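Local coordinates for 7,8-dihydro-6-hydroxymethylpterin pyrophosphokinase-dihydropteroate synthase (Plasmodium falciparum, PDB 6JWS), which probably catalyses two successive steps of folate biosynthesis, pyrophosphorylation of 6-hydroxymethyl-7,8-dihydropterin by ATP and condensation of the product with 4-aminobenzoate to 7,8-dihydropteroate, at residues B[374-379]-B[681-686]; B[546-551]-B[591-596]; B[554-559]-B[598-603]. The protein carries 1 engineered substitution. All blocks are in the same frame, centred on the assembly; numbering follows the deposited sequence.

Contact 1 of 3, residues B[374-379]-B[681-686]; sequences RIYVLK and KVDLIR. With PT1 (pteroic acid), chain I.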
loop_
_atom_site.group_PDB
_atom_site.type_symbol
_atom_site.label_atom_id
_atom_site.label_comp_id
_atom_site.label_asym_id
_atom_site.label_seq_id
_atom_site.Cartn_x
_atom_site.Cartn_y
_atom_site.Cartn_z
ATOM N N ARG B 374 -4.244 -21.392 5.081
ATOM C CA ARG B 374 -3.371 -21.617 6.225
ATOM C C ARG B 374 -3.948 -20.938 7.475
ATOM O O ARG B 374 -4.349 -19.768 7.451
ATOM C CB ARG B 374 -1.944 -21.178 5.874
ATOM C CG ARG B 374 -0.912 -21.444 6.968
ATOM C CD ARG B 374 0.190 -22.331 6.431
ATOM N NE ARG B 374 1.114 -21.573 5.651
ATOM C CZ ARG B 374 1.750 -21.991 4.579
ATOM N NH1 ARG B 374 1.573 -23.212 4.109
ATOM N NH2 ARG B 374 2.558 -21.147 3.962
ATOM N N ILE B 375 -3.970 -21.681 8.588
ATOM C CA ILE B 375 -4.503 -21.177 9.845
ATOM C C ILE B 375 -3.395 -21.143 10.899
ATOM O O ILE B 375 -2.590 -22.066 10.973
ATOM C CB ILE B 375 -5.665 -22.086 10.288
ATOM C CG1 ILE B 375 -6.925 -21.850 9.446
ATOM C CG2 ILE B 375 -5.943 -21.940 11.779
ATOM C CD1 ILE B 375 -7.949 -22.972 9.577
ATOM N N TYR B 376 -3.413 -20.112 11.765
ATOM C CA TYR B 376 -2.608 -20.138 12.985
ATOM C C TYR B 376 -3.532 -19.971 14.195
ATOM O O TYR B 376 -4.671 -19.527 14.028
ATOM C CB TYR B 376 -1.485 -19.088 12.944
ATOM C CG TYR B 376 -1.961 -17.662 13.078
ATOM C CD1 TYR B 376 -2.470 -16.989 11.980
ATOM C CD2 TYR B 376 -1.918 -16.975 14.289
ATOM C CE1 TYR B 376 -2.890 -15.673 12.058
ATOM C CE2 TYR B 376 -2.354 -15.656 14.388
ATOM C CZ TYR B 376 -2.836 -14.997 13.264
ATOM O OH TYR B 376 -3.287 -13.703 13.286
ATOM N N VAL B 377 -3.039 -20.302 15.408
ATOM C CA VAL B 377 -3.896 -20.207 16.591
ATOM C C VAL B 377 -3.224 -19.374 17.688
ATOM O O VAL B 377 -2.076 -19.626 18.064
ATOM C CB VAL B 377 -4.339 -21.595 17.104
ATOM C CG1 VAL B 377 -5.175 -21.505 18.376
ATOM C CG2 VAL B 377 -5.110 -22.362 16.042
ATOM N N LEU B 378 -3.931 -18.352 18.174
ATOM C CA LEU B 378 -3.411 -17.512 19.245
ATOM C C LEU B 378 -3.815 -18.073 20.602
ATOM O O LEU B 378 -3.022 -18.076 21.544
ATOM C CB LEU B 378 -3.958 -16.092 19.083
ATOM C CG LEU B 378 -3.352 -15.295 17.933
ATOM C CD1 LEU B 378 -4.081 -13.973 17.745
ATOM C CD2 LEU B 378 -1.860 -15.077 18.171
ATOM N N LYS B 379 -5.080 -18.483 20.713
ATOM C CA LYS B 379 -5.592 -18.964 21.984
ATOM C C LYS B 379 -6.301 -20.299 21.761
ATOM O O LYS B 379 -5.690 -21.360 21.905
ATOM C CB LYS B 379 -6.441 -17.879 22.660
ATOM C CG LYS B 379 -6.924 -18.213 24.067
ATOM C CD LYS B 379 -7.961 -17.234 24.625
ATOM C CE LYS B 379 -8.672 -17.793 25.847
ATOM N NZ LYS B 379 -9.305 -16.736 26.675
ATOM N N LYS B 681 0.342 -7.290 5.505
ATOM C CA LYS B 681 -0.464 -8.346 6.108
ATOM C C LYS B 681 0.229 -8.971 7.319
ATOM O O LYS B 681 -0.008 -10.138 7.621
ATOM C CB LYS B 681 -0.893 -9.378 5.066
ATOM C CG LYS B 681 -1.672 -8.779 3.897
ATOM C CD LYS B 681 -2.131 -9.778 2.867
ATOM C CE LYS B 681 -3.320 -9.259 2.079
ATOM N NZ LYS B 681 -3.307 -9.825 0.713
ATOM N N VAL B 682 1.042 -8.172 8.023
ATOM C CA VAL B 682 1.614 -8.562 9.298
ATOM C C VAL B 682 0.472 -9.006 10.221
ATOM O O VAL B 682 -0.545 -8.336 10.327
ATOM C CB VAL B 682 2.403 -7.390 9.910
ATOM C CG1 VAL B 682 2.974 -7.763 11.267
ATOM C CG2 VAL B 682 3.491 -6.914 8.968
ATOM N N ASP B 683 0.647 -10.145 10.884
ATOM C CA ASP B 683 -0.411 -10.751 11.678
ATOM C C ASP B 683 -0.625 -10.049 13.021
ATOM O O ASP B 683 -1.762 -9.941 13.474
ATOM C CB ASP B 683 -0.139 -12.242 11.831
ATOM C CG ASP B 683 -0.014 -12.920 10.472
ATOM O OD1 ASP B 683 -1.073 -13.137 9.823
ATOM O OD2 ASP B 683 1.128 -13.212 10.065
ATOM N N LEU B 684 0.443 -9.613 13.695
ATOM C CA LEU B 684 0.279 -8.920 14.972
ATOM C C LEU B 684 1.302 -7.799 15.059
ATOM O O LEU B 684 2.453 -7.984 14.643
ATOM C CB LEU B 684 0.450 -9.862 16.171
ATOM C CG LEU B 684 -0.547 -11.026 16.262
ATOM C CD1 LEU B 684 0.043 -12.275 15.609
ATOM C CD2 LEU B 684 -0.917 -11.347 17.705
ATOM N N ILE B 685 0.862 -6.661 15.616
ATOM C CA ILE B 685 1.760 -5.553 15.877
ATOM C C ILE B 685 1.628 -5.172 17.355
ATOM O O ILE B 685 0.517 -5.123 17.922
ATOM C CB ILE B 685 1.510 -4.375 14.900
ATOM C CG1 ILE B 685 0.063 -3.867 14.972
ATOM C CG2 ILE B 685 1.869 -4.770 13.463
ATOM C CD1 ILE B 685 -0.209 -2.578 14.189
ATOM N N ARG B 686 2.786 -4.925 17.975
ATOM C CA ARG B 686 2.901 -4.738 19.409
ATOM C C ARG B 686 3.089 -3.246 19.636
ATOM O O ARG B 686 4.111 -2.700 19.221
ATOM C CB ARG B 686 4.130 -5.513 19.921
ATOM C CG ARG B 686 4.297 -5.527 21.433
ATOM C CD ARG B 686 5.608 -6.227 21.777
ATOM N NE ARG B 686 5.858 -6.148 23.202
ATOM C CZ ARG B 686 6.548 -5.183 23.802
ATOM N NH1 ARG B 686 7.111 -4.217 23.097
ATOM N NH2 ARG B 686 6.718 -5.223 25.112
HETATM C C2 PT1 I . 9.568 -6.797 20.445
HETATM C C3 PT1 I . 9.728 -6.350 21.829
HETATM C C5 PT1 I . 9.261 -7.272 22.870
HETATM N N6 PT1 I . 10.269 -5.155 22.167
HETATM C C7 PT1 I . 8.627 -8.846 21.177
HETATM N N9 PT1 I . 8.726 -8.469 22.494
HETATM C C10 PT1 I . 10.405 -4.830 23.480
HETATM N N11 PT1 I . 8.097 -10.074 20.828
HETATM C C12 PT1 I . 9.992 -5.713 24.469
HETATM C C21 PT1 I . 14.906 0.599 20.535
HETATM O O22 PT1 I . 14.495 1.785 20.650
HETATM O O1 PT1 I . 9.979 -6.009 19.444
HETATM N N4 PT1 I . 9.025 -8.006 20.184
HETATM N N8 PT1 I . 9.419 -6.893 24.149
HETATM C C13 PT1 I . 11.052 -3.517 23.835
HETATM N N14 PT1 I . 12.503 -3.605 23.514
HETATM C C15 PT1 I . 13.093 -2.614 22.806
HETATM C C16 PT1 I . 14.173 -2.906 21.945
HETATM C C17 PT1 I . 12.606 -1.275 22.961
HETATM C C18 PT1 I . 14.764 -1.851 21.208
HETATM C C19 PT1 I . 13.221 -0.227 22.230
HETATM C C20 PT1 I . 14.284 -0.520 21.340
HETATM O O23 PT1 I . 15.829 0.341 19.745
HETATM O O HOH W 1 -3.557 -12.631 10.842
#
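Leu378 and Leu684 meet tip to tip, CD2 to CD2 at 3.9 Å. This is the direct, apolar part of the contact. The other part is looser and bridged by water, though also buried. Tyr376 CG sits between the backbone N and the carbonyl carbon (chi1 72°), which directs the ring toward Asp683. The two side chains slide past each other, with ring and carboxylate planes 63° apart. Tyr376 OH comes to 3.8 Å from CB of Asp683, without a direct hydrogen bond. Instead, Tyr376 OH donates to a water over 2.7 Å, which donates to OD1 of Asp683. The other carboxylate oxygen, OD2, takes the backbone N-H of Leu602 and pairs with Lys386 NZ, which should favour its charged form. Arg686 lies with one guanidinium face against the pterin of pteroic acid, whose N8 sits 3.3 Å above the guanidinium plane, over its centre. Its NE is salt-bridged to Asp430. Strand 372-377 belongs to the antiparallel pyrophosphokinase sheet. Strand 684-687 is the eighth strand of the TIM barrel. The contact joins the two catalytic units at the strand that carries Arg686 into the pterin pocket of dihydropteroate synthase.

Contact 2 of 3, residues B[546-551]-B[591-596]; sequences NLVYDI and LQNIHV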
loop_
_atom_site.group_PDB
_atom_site.type_symbol
_atom_site.label_atom_id
_atom_site.label_comp_id
_atom_site.label_asym_id
_atom_site.label_seq_id
_atom_site.Cartn_x
_atom_site.Cartn_y
_atom_site.Cartn_z
ATOM N N ASN B 546 24.289 -12.198 6.270
ATOM C CA ASN B 546 23.159 -11.859 5.421
ATOM C C ASN B 546 21.979 -11.505 6.321
ATOM O O ASN B 546 21.252 -12.388 6.749
ATOM C CB ASN B 546 22.814 -13.034 4.502
ATOM C CG ASN B 546 21.799 -12.652 3.448
ATOM O OD1 ASN B 546 20.975 -11.753 3.655
ATOM N ND2 ASN B 546 21.846 -13.331 2.312
ATOM N N LEU B 547 21.809 -10.224 6.641
ATOM C CA LEU B 547 20.900 -9.812 7.700
ATOM C C LEU B 547 19.537 -10.496 7.565
ATOM O O LEU B 547 19.040 -11.120 8.503
ATOM C CB LEU B 547 20.784 -8.279 7.680
ATOM C CG LEU B 547 19.593 -7.692 8.452
ATOM C CD1 LEU B 547 19.915 -7.583 9.945
ATOM C CD2 LEU B 547 19.233 -6.326 7.897
ATOM N N VAL B 548 18.936 -10.410 6.377
ATOM C CA VAL B 548 17.559 -10.816 6.229
ATOM C C VAL B 548 17.406 -12.322 6.432
ATOM O O VAL B 548 16.493 -12.775 7.134
ATOM C CB VAL B 548 16.962 -10.280 4.912
ATOM C CG1 VAL B 548 15.686 -11.026 4.543
ATOM C CG2 VAL B 548 16.690 -8.776 5.049
ATOM N N TYR B 549 18.307 -13.083 5.807
ATOM C CA TYR B 549 18.218 -14.536 5.777
ATOM C C TYR B 549 18.804 -15.184 7.035
ATOM O O TYR B 549 18.322 -16.249 7.446
ATOM C CB TYR B 549 18.732 -15.066 4.433
ATOM C CG TYR B 549 17.787 -14.679 3.320
ATOM C CD1 TYR B 549 16.616 -15.396 3.106
ATOM C CD2 TYR B 549 18.017 -13.548 2.555
ATOM C CE1 TYR B 549 15.718 -15.016 2.119
ATOM C CE2 TYR B 549 17.128 -13.155 1.562
ATOM C CZ TYR B 549 15.978 -13.895 1.351
ATOM O OH TYR B 549 15.100 -13.529 0.367
ATOM N N ASP B 550 19.798 -14.536 7.659
ATOM C CA ASP B 550 20.336 -15.043 8.918
ATOM C C ASP B 550 19.235 -15.114 9.987
ATOM O O ASP B 550 19.090 -16.137 10.656
ATOM C CB ASP B 550 21.544 -14.226 9.400
ATOM C CG ASP B 550 22.765 -14.329 8.481
ATOM O OD1 ASP B 550 22.797 -15.264 7.622
ATOM O OD2 ASP B 550 23.673 -13.456 8.605
ATOM N N ILE B 551 18.435 -14.038 10.101
ATOM C CA ILE B 551 17.371 -13.936 11.091
ATOM C C ILE B 551 16.245 -14.921 10.765
ATOM O O ILE B 551 15.846 -15.698 11.623
ATOM C CB ILE B 551 16.926 -12.462 11.236
ATOM C CG1 ILE B 551 17.983 -11.647 12.002
ATOM C CG2 ILE B 551 15.554 -12.345 11.868
ATOM C CD1 ILE B 551 17.934 -10.168 11.719
ATOM N N LEU B 591 12.180 -4.523 7.704
ATOM C CA LEU B 591 10.834 -4.107 7.294
ATOM C C LEU B 591 10.698 -4.144 5.770
ATOM O O LEU B 591 9.704 -4.653 5.260
ATOM C CB LEU B 591 10.509 -2.708 7.839
ATOM C CG LEU B 591 10.243 -2.629 9.344
ATOM C CD1 LEU B 591 10.144 -1.172 9.775
ATOM C CD2 LEU B 591 8.948 -3.340 9.693
ATOM N N GLN B 592 11.720 -3.655 5.052
ATOM C CA GLN B 592 11.637 -3.632 3.594
ATOM C C GLN B 592 11.492 -5.054 3.053
ATOM O O GLN B 592 10.881 -5.249 2.002
ATOM C CB GLN B 592 12.864 -2.984 2.953
ATOM C CG GLN B 592 12.961 -1.500 3.258
ATOM C CD GLN B 592 14.245 -0.900 2.733
ATOM O OE1 GLN B 592 15.243 -1.588 2.586
ATOM N NE2 GLN B 592 14.234 0.395 2.450
ATOM N N ASN B 593 12.007 -6.035 3.814
ATOM C CA ASN B 593 12.107 -7.409 3.353
ATOM C C ASN B 593 11.185 -8.333 4.137
ATOM O O ASN B 593 11.453 -9.534 4.257
ATOM C CB ASN B 593 13.565 -7.861 3.376
ATOM C CG ASN B 593 14.339 -7.207 2.252
ATOM O OD1 ASN B 593 14.254 -7.641 1.106
ATOM N ND2 ASN B 593 15.038 -6.134 2.550
ATOM N N ILE B 594 10.090 -7.770 4.652
ATOM C CA ILE B 594 9.166 -8.506 5.496
ATOM C C ILE B 594 8.442 -9.600 4.702
ATOM O O ILE B 594 7.911 -10.546 5.281
ATOM C CB ILE B 594 8.222 -7.521 6.223
ATOM C CG1 ILE B 594 7.737 -8.045 7.574
ATOM C CG2 ILE B 594 7.066 -7.088 5.325
ATOM C CD1 ILE B 594 8.846 -8.296 8.589
ATOM N N HIS B 595 8.440 -9.496 3.368
ATOM C CA HIS B 595 7.753 -10.450 2.518
ATOM C C HIS B 595 8.300 -11.861 2.729
ATOM O O HIS B 595 7.598 -12.849 2.466
ATOM C CB HIS B 595 7.825 -9.997 1.048
ATOM C CG HIS B 595 9.208 -10.092 0.482
ATOM N ND1 HIS B 595 10.113 -9.026 0.544
ATOM C CD2 HIS B 595 9.857 -11.122 -0.112
ATOM C CE1 HIS B 595 11.262 -9.397 0.010
ATOM N NE2 HIS B 595 11.134 -10.683 -0.391
ATOM N N VAL B 596 9.550 -11.970 3.226
ATOM C CA VAL B 596 10.127 -13.299 3.399
ATOM C C VAL B 596 9.359 -14.105 4.456
ATOM O O VAL B 596 9.595 -15.313 4.550
ATOM C CB VAL B 596 11.635 -13.273 3.700
ATOM C CG1 VAL B 596 12.477 -12.609 2.608
ATOM C CG2 VAL B 596 11.958 -12.771 5.118
HETATM O O HOH W 2 15.152 -10.464 0.542
#
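Tyr549 reaches over to Val596 with the far end of its ring. Its CB starts on the first turn of helix 547-564. CG is turned anti to the carbonyl carbon (chi1 -69°), and this carries the ring along the helix surface toward 591-596. On the way one ring face is covered off-centre by CG1 of Val548, and Asn546 OD1 lies at the ring edge. Farther out, CE1 and CZ approach CG1 of Val596, CZ to 3.9 Å. At the tip OH lies 3.6 Å from the same methyl. OH also shares a water, at 3.1 Å, with Asn593. That water donates to OD1 of Asn593 over 3.0 Å. The other end of this amide, ND2, bonds to the carbonyl of Lys589, so both ends of the group are held. Val548 fills the more buried side. Its CG2 packs 3.7 Å from CB of Asn593, the side chains crossing at about a right angle, and its CG1 lies 4.1 Å from CG1 of Val596. Helix 547-564 and helix 584-592 are successive outer helices of the TIM barrel, separated along the chain by strand 572-575. Leu547 and Ile551 extend the packing onto helix 584-592, and Tyr676 of helix 657-680 bonds to the carbonyl of Leu591.

Contact 3 of 3, residues B[554-559]-B[598-603]; sequences YLEQRL and DEYPLF. With PT1 (pteroic acid), chain I.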
loop_
_atom_site.group_PDB
_atom_site.type_symbol
_atom_site.label_atom_id
_atom_site.label_comp_id
_atom_site.label_asym_id
_atom_site.label_seq_id
_atom_site.Cartn_x
_atom_site.Cartn_y
_atom_site.Cartn_z
ATOM N N TYR B 554 17.511 -18.413 11.492
ATOM C CA TYR B 554 17.523 -18.597 12.936
ATOM C C TYR B 554 16.143 -18.979 13.489
ATOM O O TYR B 554 16.016 -19.966 14.206
ATOM C CB TYR B 554 18.092 -17.344 13.607
ATOM C CG TYR B 554 17.973 -17.336 15.107
ATOM C CD1 TYR B 554 16.824 -16.849 15.721
ATOM C CD2 TYR B 554 19.020 -17.792 15.922
ATOM C CE1 TYR B 554 16.699 -16.836 17.102
ATOM C CE2 TYR B 554 18.927 -17.739 17.309
ATOM C CZ TYR B 554 17.769 -17.256 17.894
ATOM O OH TYR B 554 17.623 -17.235 19.253
ATOM N N LEU B 555 15.108 -18.209 13.147
ATOM C CA LEU B 555 13.734 -18.431 13.580
ATOM C C LEU B 555 13.199 -19.782 13.105
ATOM O O LEU B 555 12.522 -20.475 13.866
ATOM C CB LEU B 555 12.867 -17.253 13.095
ATOM C CG LEU B 555 13.221 -15.927 13.779
ATOM C CD1 LEU B 555 12.471 -14.744 13.160
ATOM C CD2 LEU B 555 12.943 -16.010 15.284
ATOM N N GLU B 556 13.519 -20.159 11.857
ATOM C CA GLU B 556 13.109 -21.442 11.302
ATOM C C GLU B 556 13.779 -22.590 12.057
ATOM O O GLU B 556 13.128 -23.601 12.353
ATOM C CB GLU B 556 13.447 -21.529 9.808
ATOM C CG GLU B 556 12.528 -20.659 8.947
ATOM C CD GLU B 556 12.915 -20.645 7.469
ATOM O OE1 GLU B 556 14.111 -20.520 7.168
ATOM O OE2 GLU B 556 12.026 -20.753 6.616
ATOM N N GLN B 557 15.067 -22.429 12.400
ATOM C CA GLN B 557 15.725 -23.441 13.220
ATOM C C GLN B 557 15.014 -23.571 14.574
ATOM O O GLN B 557 14.759 -24.681 15.034
ATOM C CB GLN B 557 17.264 -23.297 13.212
ATOM C CG GLN B 557 17.921 -23.782 11.907
ATOM C CD GLN B 557 19.384 -23.446 11.627
ATOM O OE1 GLN B 557 19.734 -22.978 10.531
ATOM N NE2 GLN B 557 20.268 -23.698 12.591
ATOM N N ARG B 558 14.616 -22.444 15.190
ATOM C CA ARG B 558 13.929 -22.514 16.479
ATOM C C ARG B 558 12.573 -23.214 16.356
ATOM O O ARG B 558 12.202 -24.031 17.211
ATOM C CB ARG B 558 13.692 -21.134 17.109
ATOM C CG ARG B 558 14.961 -20.392 17.479
ATOM C CD ARG B 558 15.834 -21.333 18.283
ATOM N NE ARG B 558 15.373 -21.589 19.631
ATOM C CZ ARG B 558 15.826 -22.577 20.399
ATOM N NH1 ARG B 558 16.703 -23.447 19.926
ATOM N NH2 ARG B 558 15.353 -22.730 21.626
ATOM N N LEU B 559 11.818 -22.850 15.319
ATOM C CA LEU B 559 10.537 -23.500 15.076
ATOM C C LEU B 559 10.762 -25.002 14.893
ATOM O O LEU B 559 10.030 -25.802 15.451
ATOM C CB LEU B 559 9.840 -22.858 13.864
ATOM C CG LEU B 559 8.535 -23.519 13.406
ATOM C CD1 LEU B 559 7.556 -22.507 12.814
ATOM C CD2 LEU B 559 8.781 -24.679 12.432
ATOM N N ASP B 598 5.937 -14.351 4.428
ATOM C CA ASP B 598 4.601 -14.419 3.853
ATOM C C ASP B 598 3.935 -15.761 4.166
ATOM O O ASP B 598 2.718 -15.851 4.127
ATOM C CB ASP B 598 4.603 -14.196 2.327
ATOM C CG ASP B 598 4.664 -12.733 1.910
ATOM O OD1 ASP B 598 4.565 -11.843 2.795
ATOM O OD2 ASP B 598 4.827 -12.483 0.697
ATOM N N GLU B 599 4.729 -16.789 4.479
ATOM C CA GLU B 599 4.205 -18.101 4.815
ATOM C C GLU B 599 4.037 -18.294 6.317
ATOM O O GLU B 599 3.580 -19.361 6.731
ATOM C CB GLU B 599 5.217 -19.182 4.423
ATOM C CG GLU B 599 5.633 -19.126 2.971
ATOM C CD GLU B 599 4.520 -19.562 2.038
ATOM O OE1 GLU B 599 4.167 -20.762 2.058
ATOM O OE2 GLU B 599 4.000 -18.686 1.311
ATOM N N TYR B 600 4.442 -17.308 7.132
ATOM C CA TYR B 600 4.561 -17.542 8.564
ATOM C C TYR B 600 3.704 -16.563 9.353
ATOM O O TYR B 600 3.548 -15.420 8.943
ATOM C CB TYR B 600 6.010 -17.341 9.013
ATOM C CG TYR B 600 6.989 -18.354 8.478
ATOM C CD1 TYR B 600 6.938 -19.678 8.869
ATOM C CD2 TYR B 600 8.038 -17.974 7.661
ATOM C CE1 TYR B 600 7.869 -20.594 8.406
ATOM C CE2 TYR B 600 8.975 -18.876 7.192
ATOM C CZ TYR B 600 8.878 -20.198 7.547
ATOM O OH TYR B 600 9.793 -21.105 7.086
ATOM N N PRO B 601 3.207 -16.943 10.552
ATOM C CA PRO B 601 2.533 -15.984 11.423
ATOM C C PRO B 601 3.616 -15.024 11.906
ATOM O O PRO B 601 4.662 -15.458 12.386
ATOM C CB PRO B 601 1.985 -16.840 12.577
ATOM C CG PRO B 601 2.096 -18.291 12.096
ATOM C CD PRO B 601 3.279 -18.295 11.141
ATOM N N LEU B 602 3.389 -13.730 11.685
ATOM C CA LEU B 602 4.403 -12.725 11.925
ATOM C C LEU B 602 3.889 -11.725 12.966
ATOM O O LEU B 602 2.801 -11.156 12.824
ATOM C CB LEU B 602 4.732 -12.038 10.596
ATOM C CG LEU B 602 5.765 -10.906 10.677
ATOM C CD1 LEU B 602 7.163 -11.424 11.046
ATOM C CD2 LEU B 602 5.823 -10.135 9.359
ATOM N N PHE B 603 4.726 -11.499 13.983
ATOM C CA PHE B 603 4.506 -10.631 15.125
ATOM C C PHE B 603 5.671 -9.633 15.136
ATOM O O PHE B 603 6.819 -10.056 15.139
ATOM C CB PHE B 603 4.511 -11.539 16.369
ATOM C CG PHE B 603 4.326 -10.862 17.707
ATOM C CD1 PHE B 603 5.260 -9.947 18.180
ATOM C CD2 PHE B 603 3.233 -11.172 18.518
ATOM C CE1 PHE B 603 5.088 -9.321 19.412
ATOM C CE2 PHE B 603 3.059 -10.535 19.738
ATOM C CZ PHE B 603 3.988 -9.617 20.187
HETATM C C2 PT1 I . 9.568 -6.797 20.445
HETATM C C3 PT1 I . 9.728 -6.350 21.829
HETATM C C5 PT1 I . 9.261 -7.272 22.870
HETATM N N6 PT1 I . 10.269 -5.155 22.167
HETATM C C7 PT1 I . 8.627 -8.846 21.177
HETATM N N9 PT1 I . 8.726 -8.469 22.494
HETATM C C10 PT1 I . 10.405 -4.830 23.480
HETATM N N11 PT1 I . 8.097 -10.074 20.828
HETATM C C12 PT1 I . 9.992 -5.713 24.469
HETATM C C21 PT1 I . 14.906 0.599 20.535
HETATM O O22 PT1 I . 14.495 1.785 20.650
HETATM O O1 PT1 I . 9.979 -6.009 19.444
HETATM N N4 PT1 I . 9.025 -8.006 20.184
HETATM N N8 PT1 I . 9.419 -6.893 24.149
HETATM C C13 PT1 I . 11.052 -3.517 23.835
HETATM N N14 PT1 I . 12.503 -3.605 23.514
HETATM C C15 PT1 I . 13.093 -2.614 22.806
HETATM C C16 PT1 I . 14.173 -2.906 21.945
HETATM C C17 PT1 I . 12.606 -1.275 22.961
HETATM C C18 PT1 I . 14.764 -1.851 21.208
HETATM C C19 PT1 I . 13.221 -0.227 22.230
HETATM C C20 PT1 I . 14.284 -0.520 21.340
HETATM O O23 PT1 I . 15.829 0.341 19.745
#
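Glu556 and Tyr600 make the closest approach between segments 554-559 and 598-603. Along the helix, Tyr554 comes first. It packs edge-to-face on His530, and CG of Arg558, one turn later, lies 4.0 Å above the plane of its ring, toward the rim. Leu555 turns inward onto Phe574 of strand 572-575. Next is Glu556, whose chain runs extended beyond CG and crosses Tyr600 at about a right angle. Tyr600 OH donates a hydrogen bond to OE2 of Glu556. The modelled length of 2.3 Å is very short, so its exact value is doubtful. OE2 lies at the edge of the tyrosine ring, near its plane, and the carboxylate is turned 83° to the ring. Tyr600 in turn stacks on Phe574 and touches Tyr53 of the pyrophosphokinase sheet. Arg558 points elsewhere and bonds through NE to the carbonyl of Ala506. Leu559 ends the segment, packing on Phe574 and Arg569, and the loop partly covers it. Beyond Tyr600, Pro601 and Phe603 share backbone hydrogen bonds with Phe574. Phe603 then enters the pocket, where its CE1 lies 3.4 Å from N11 of pteroic acid. Helix 547-564 precedes strand 572-575, and the loop 598-603 leads from helix 584-592 into the neighbouring strand 603-604. This is the alternating beta-alpha layout of the TIM barrel, here at the pterin site of dihydropteroate synthase.

In the fold
Segment 374-379 comes first along the chain and 681-686 last, and contacts 2 and 3 lie between them. Those two alternate in sequence, as 546-551, 554-559, 591-596 and 598-603. Both use helix 547-564, and their centres are 11 Å apart. Ile594 of contact 2 packs on Leu602 of contact 3. Contacts 1 and 3 have centres 12 Å apart and touch through a salt bridge between Arg374 and Glu599. Both also reach pteroic acid, through Arg686 and Phe603 on adjacent barrel strands. The centres of contacts 1 and 2 are 19 Å apart, and contact 2 belongs to the barrel's outer layer. Together they link the pyrophosphokinase sheet, the barrel strands and the outer helices.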